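Side-chain contacts in Sqt1 (Chaetomium thermophilum, PDB 4ZOY), which probably acts as a dedicated WD40-repeat chaperone that captures a nascent ribosomal protein during ribosome biogenesis: residues L334-S337 against I342-A345; L394-G399 against V404-L409. All blocks are in the same frame, centred on the assembly; numbering follows the deposited sequence.

Contacts 1 and 2 belong to successive blades of a WD40 β-propeller built from eight four-stranded antiparallel sheets. Contact 1 is the hairpin of the first two strands of its sheet, 331-336 and 342-347; contact 2 pairs the second and third strands of the next, 394-399 and 404-408. Their centres lie about 12 Å apart and they meet directly through apolar side chains: I342 CD1 is 3.8 Å from L409 CD1, and A344 CB is 3.9 Å from L395 CD2. F381, on strand 376-381 of the blade that holds contact 2, touches A335, S337 and I342 of contact 1 as well as L395 and L409 of contact 2, and so lies in the same interblade packing layer.

Contact 1. Residues L334-S337 against I342-A345; sequences LAFS and ILAA
L334 reaches A345 with one branch, CD2 lying 3.7 Å from the A345 CB, while L334 CA makes a CA-H...O contact with A344 O. A335 and A344 form a hydrogen-bonded antiparallel pair: A335 N donates to A344 O at 2.9 Å, and A344 N returns an almost straight bond to A335 O at 2.8 Å. The methyl of A335 packs on V379 and F381 of the following blade, whereas L334 and F336 turn to the other face, against strands 252-257 and 263-268 of the preceding one; this is the hairpin of the first two strands in a WD40 propeller blade. F336 receives L343 CD1 squarely over one ring face, 3.7 Å from the centroid and only 5° off the normal. The L343 side chain gets there with CG anti to the backbone N (chi1 169°). With an alanine here in place of F336 the ring is gone, which would probably leave L343 CD1 without its CH-pi partner and open a gap toward V263 and A265. S337 N bonds I342 O at 3.0 Å, S337 CB packs on I342 CG1 at 3.6 Å, and its OG bonds G392 O and A340 N. Water 1, at the F336 ring edge and in its plane, can donate to S337 O and I342 O, among more acceptors than it has protons.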
loop_
_atom_site.group_PDB
_atom_site.type_symbol
_atom_site.label_atom_id
_atom_site.label_comp_id
_atom_site.label_asym_id
_atom_site.label_seq_id
_atom_site.Cartn_x
_atom_site.Cartn_y
_atom_site.Cartn_z
ATOM N N LEU A 334 -0.174 -7.623 3.309
ATOM C CA LEU A 334 -0.013 -8.818 2.491
ATOM C C LEU A 334 0.712 -8.441 1.215
ATOM O O LEU A 334 0.385 -7.419 0.607
ATOM C CB LEU A 334 -1.371 -9.427 2.106
ATOM C CG LEU A 334 -2.136 -10.236 3.142
ATOM C CD1 LEU A 334 -3.584 -10.434 2.677
ATOM C CD2 LEU A 334 -1.433 -11.557 3.323
ATOM N N ALA A 335 1.663 -9.266 0.795
ATOM C CA ALA A 335 2.320 -9.045 -0.492
ATOM C C ALA A 335 2.729 -10.342 -1.143
ATOM O O ALA A 335 3.361 -11.199 -0.519
ATOM C CB ALA A 335 3.529 -8.148 -0.316
ATOM N N PHE A 336 2.344 -10.501 -2.405
ATOM C CA PHE A 336 2.902 -11.552 -3.241
ATOM C C PHE A 336 4.238 -11.107 -3.816
ATOM O O PHE A 336 4.378 -9.962 -4.263
ATOM C CB PHE A 336 1.957 -11.900 -4.398
ATOM C CG PHE A 336 0.737 -12.683 -3.991
ATOM C CD1 PHE A 336 0.762 -14.071 -3.968
ATOM C CD2 PHE A 336 -0.434 -12.030 -3.657
ATOM C CE1 PHE A 336 -0.372 -14.797 -3.611
ATOM C CE2 PHE A 336 -1.572 -12.747 -3.298
ATOM C CZ PHE A 336 -1.537 -14.132 -3.284
ATOM N N SER A 337 5.213 -12.001 -3.822
ATOM C CA SER A 337 6.451 -11.720 -4.524
ATOM C C SER A 337 6.172 -11.574 -6.009
ATOM O O SER A 337 5.402 -12.353 -6.571
ATOM C CB SER A 337 7.470 -12.827 -4.289
ATOM O OG SER A 337 8.601 -12.659 -5.135
ATOM N N ILE A 342 5.994 -17.012 -3.518
ATOM C CA ILE A 342 5.755 -16.824 -2.093
ATOM C C ILE A 342 4.819 -15.659 -1.815
ATOM O O ILE A 342 4.701 -14.714 -2.609
ATOM C CB ILE A 342 7.071 -16.598 -1.293
ATOM C CG1 ILE A 342 7.827 -15.371 -1.818
ATOM C CG2 ILE A 342 7.969 -17.855 -1.325
ATOM C CD1 ILE A 342 9.105 -15.068 -1.037
ATOM N N LEU A 343 4.153 -15.747 -0.665
ATOM C CA LEU A 343 3.282 -14.712 -0.139
ATOM C C LEU A 343 3.765 -14.365 1.257
ATOM O O LEU A 343 3.990 -15.269 2.068
ATOM C CB LEU A 343 1.832 -15.205 -0.084
ATOM C CG LEU A 343 0.822 -14.348 0.683
ATOM C CD1 LEU A 343 0.507 -13.045 -0.062
ATOM C CD2 LEU A 343 -0.459 -15.144 0.984
ATOM N N ALA A 344 3.940 -13.071 1.535
ATOM C CA ALA A 344 4.338 -12.590 2.863
ATOM C C ALA A 344 3.193 -11.873 3.555
ATOM O O ALA A 344 2.450 -11.111 2.933
ATOM C CB ALA A 344 5.543 -11.654 2.748
ATOM N N ALA A 345 3.064 -12.092 4.863
ATOM C CA ALA A 345 1.998 -11.500 5.658
ATOM C C ALA A 345 2.566 -10.879 6.932
ATOM O O ALA A 345 3.295 -11.544 7.668
ATOM C CB ALA A 345 0.958 -12.553 6.009
HETATM O O HOH W 1 3.952 -14.534 -5.515
#

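Contact 2. Residues L394-G399 against V404-L409; sequences LLTSCG and VRRWDL
W407 points the N-H of its indole at S397: NE1 donates to OG over 2.8 Å in a nearly straight bond, with the oxygen only 2° out of the ring plane. S397 OG can meet it because it stands between its own backbone N and carbonyl carbon (chi1 65°). L395 O lies at the same ring's edge, 3.4 Å from W407 CD1, while accepting the W407 backbone N-H. Beside it, L395 CB rests on L409 CD1 at 3.8 Å. On the face carrying T396 and R406, R406 NE donates to T396 OG1 over 2.9 Å, near the guanidinium plane; a bend at chi3 brings the NE edge of the guanidinium round to the threonine oxygen. T396 CG2 packs against V404 CG1 at 3.7 Å. Between the two faces, the backbones are tied by two reciprocal pairs, L395 with W407 and S397 with R405, S397 N meeting R405 O at 2.8 Å. This is the hairpin of the second and third strands of a WD40 blade, W407 and D408 being the Trp-Asp that names the repeat. S397 OG is gripped a second time by H371 NE2, as in the Trp-Ser/Thr-His part of the hydrogen-bonded tetrad of WD40 blades. I352 of the preceding blade touches L395, S397 and W407. On the opposite face, Q462 bonds T396 OG1 and G466 O bonds R406 NH2, fixing both polar groups against the following blade. The extended R405 chain carries its guanidinium to salt bridges with E444 and D401, and D408 OD2 forms one with R410.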
loop_
_atom_site.group_PDB
_atom_site.type_symbol
_atom_site.label_atom_id
_atom_site.label_comp_id
_atom_site.label_asym_id
_atom_site.label_seq_id
_atom_site.Cartn_x
_atom_site.Cartn_y
_atom_site.Cartn_z
ATOM N N LEU A 394 13.591 -10.591 -1.705
ATOM C CA LEU A 394 13.932 -9.553 -0.741
ATOM C C LEU A 394 12.691 -8.755 -0.340
ATOM O O LEU A 394 12.006 -8.171 -1.185
ATOM C CB LEU A 394 15.006 -8.632 -1.321
ATOM C CG LEU A 394 16.418 -9.234 -1.345
ATOM C CD1 LEU A 394 17.349 -8.365 -2.172
ATOM C CD2 LEU A 394 16.956 -9.418 0.070
ATOM N N LEU A 395 12.431 -8.737 0.959
ATOM C CA LEU A 395 11.232 -8.121 1.523
ATOM C C LEU A 395 11.619 -7.018 2.486
ATOM O O LEU A 395 12.428 -7.236 3.396
ATOM C CB LEU A 395 10.387 -9.170 2.251
ATOM C CG LEU A 395 9.041 -8.667 2.787
ATOM C CD1 LEU A 395 8.006 -8.701 1.676
ATOM C CD2 LEU A 395 8.586 -9.499 3.979
ATOM N N THR A 396 11.035 -5.845 2.293
ATOM C CA THR A 396 11.212 -4.741 3.241
ATOM C C THR A 396 9.988 -4.632 4.131
ATOM O O THR A 396 8.855 -4.742 3.656
ATOM C CB THR A 396 11.434 -3.430 2.506
ATOM O OG1 THR A 396 12.512 -3.602 1.589
ATOM C CG2 THR A 396 11.804 -2.294 3.479
ATOM N N SER A 397 10.217 -4.429 5.428
ATOM C CA SER A 397 9.116 -4.301 6.375
ATOM C C SER A 397 9.318 -3.092 7.290
ATOM O O SER A 397 10.456 -2.663 7.526
ATOM C CB SER A 397 8.965 -5.566 7.216
ATOM O OG SER A 397 10.102 -5.770 8.038
ATOM N N CYS A 398 8.226 -2.540 7.812
ATOM C CA CYS A 398 8.347 -1.506 8.841
ATOM C C CYS A 398 7.350 -1.790 9.941
ATOM O O CYS A 398 6.357 -2.484 9.730
ATOM C CB CYS A 398 8.143 -0.103 8.247
ATOM S SG CYS A 398 6.428 0.298 7.806
ATOM N N GLY A 399 7.621 -1.269 11.132
ATOM C CA GLY A 399 6.803 -1.611 12.273
ATOM C C GLY A 399 6.696 -0.514 13.298
ATOM O O GLY A 399 7.409 0.497 13.253
ATOM N N VAL A 404 12.850 -0.147 10.343
ATOM C CA VAL A 404 12.641 -0.699 9.007
ATOM C C VAL A 404 13.634 -1.833 8.830
ATOM O O VAL A 404 14.803 -1.710 9.197
ATOM C CB VAL A 404 12.842 0.358 7.907
ATOM C CG1 VAL A 404 12.576 -0.247 6.523
ATOM C CG2 VAL A 404 11.947 1.552 8.156
ATOM N N ARG A 405 13.173 -2.957 8.295
ATOM C CA ARG A 405 14.052 -4.103 8.116
ATOM C C ARG A 405 13.956 -4.664 6.715
ATOM O O ARG A 405 12.968 -4.455 6.019
ATOM C CB ARG A 405 13.733 -5.194 9.146
ATOM C CG ARG A 405 14.087 -4.793 10.572
ATOM C CD ARG A 405 14.053 -5.935 11.573
ATOM N NE ARG A 405 14.617 -5.458 12.836
ATOM C CZ ARG A 405 13.899 -4.916 13.811
ATOM N NH1 ARG A 405 12.582 -4.817 13.708
ATOM N NH2 ARG A 405 14.504 -4.469 14.910
ATOM N N ARG A 406 14.999 -5.373 6.293
ATOM C CA ARG A 406 14.906 -6.069 5.026
ATOM C C ARG A 406 15.323 -7.507 5.235
ATOM O O ARG A 406 16.274 -7.799 5.977
ATOM C CB ARG A 406 15.741 -5.415 3.955
ATOM C CG ARG A 406 15.493 -6.114 2.622
ATOM C CD ARG A 406 16.049 -5.342 1.520
ATOM N NE ARG A 406 15.369 -4.078 1.309
ATOM C CZ ARG A 406 15.904 -3.079 0.620
ATOM N NH1 ARG A 406 17.143 -3.202 0.137
ATOM N NH2 ARG A 406 15.232 -1.973 0.411
ATOM N N TRP A 407 14.584 -8.394 4.581
ATOM C CA TRP A 407 14.661 -9.821 4.817
ATOM C C TRP A 407 14.952 -10.561 3.533
ATOM O O TRP A 407 14.425 -10.212 2.470
ATOM C CB TRP A 407 13.349 -10.345 5.399
ATOM C CG TRP A 407 12.843 -9.562 6.557
ATOM C CD1 TRP A 407 12.004 -8.490 6.519
ATOM C CD2 TRP A 407 13.136 -9.801 7.932
ATOM N NE1 TRP A 407 11.753 -8.046 7.792
ATOM C CE2 TRP A 407 12.446 -8.828 8.679
ATOM C CE3 TRP A 407 13.932 -10.734 8.606
ATOM C CZ2 TRP A 407 12.513 -8.767 10.063
ATOM C CZ3 TRP A 407 13.997 -10.676 9.980
ATOM C CH2 TRP A 407 13.293 -9.700 10.695
ATOM N N ASP A 408 15.793 -11.579 3.659
ATOM C CA ASP A 408 16.062 -12.557 2.613
ATOM C C ASP A 408 15.163 -13.758 2.882
ATOM O O ASP A 408 15.342 -14.463 3.874
ATOM C CB ASP A 408 17.561 -12.918 2.643
ATOM C CG ASP A 408 17.924 -14.141 1.815
ATOM O OD1 ASP A 408 17.101 -14.676 1.046
ATOM O OD2 ASP A 408 19.097 -14.556 1.951
ATOM N N LEU A 409 14.192 -13.990 1.999
ATOM C CA LEU A 409 13.167 -15.000 2.256
ATOM C C LEU A 409 13.458 -16.345 1.594
ATOM O O LEU A 409 12.570 -17.189 1.507
ATOM C CB LEU A 409 11.794 -14.494 1.794
ATOM C CG LEU A 409 11.293 -13.209 2.472
ATOM C CD1 LEU A 409 9.871 -12.918 2.021
ATOM C CD2 LEU A 409 11.373 -13.290 3.994
#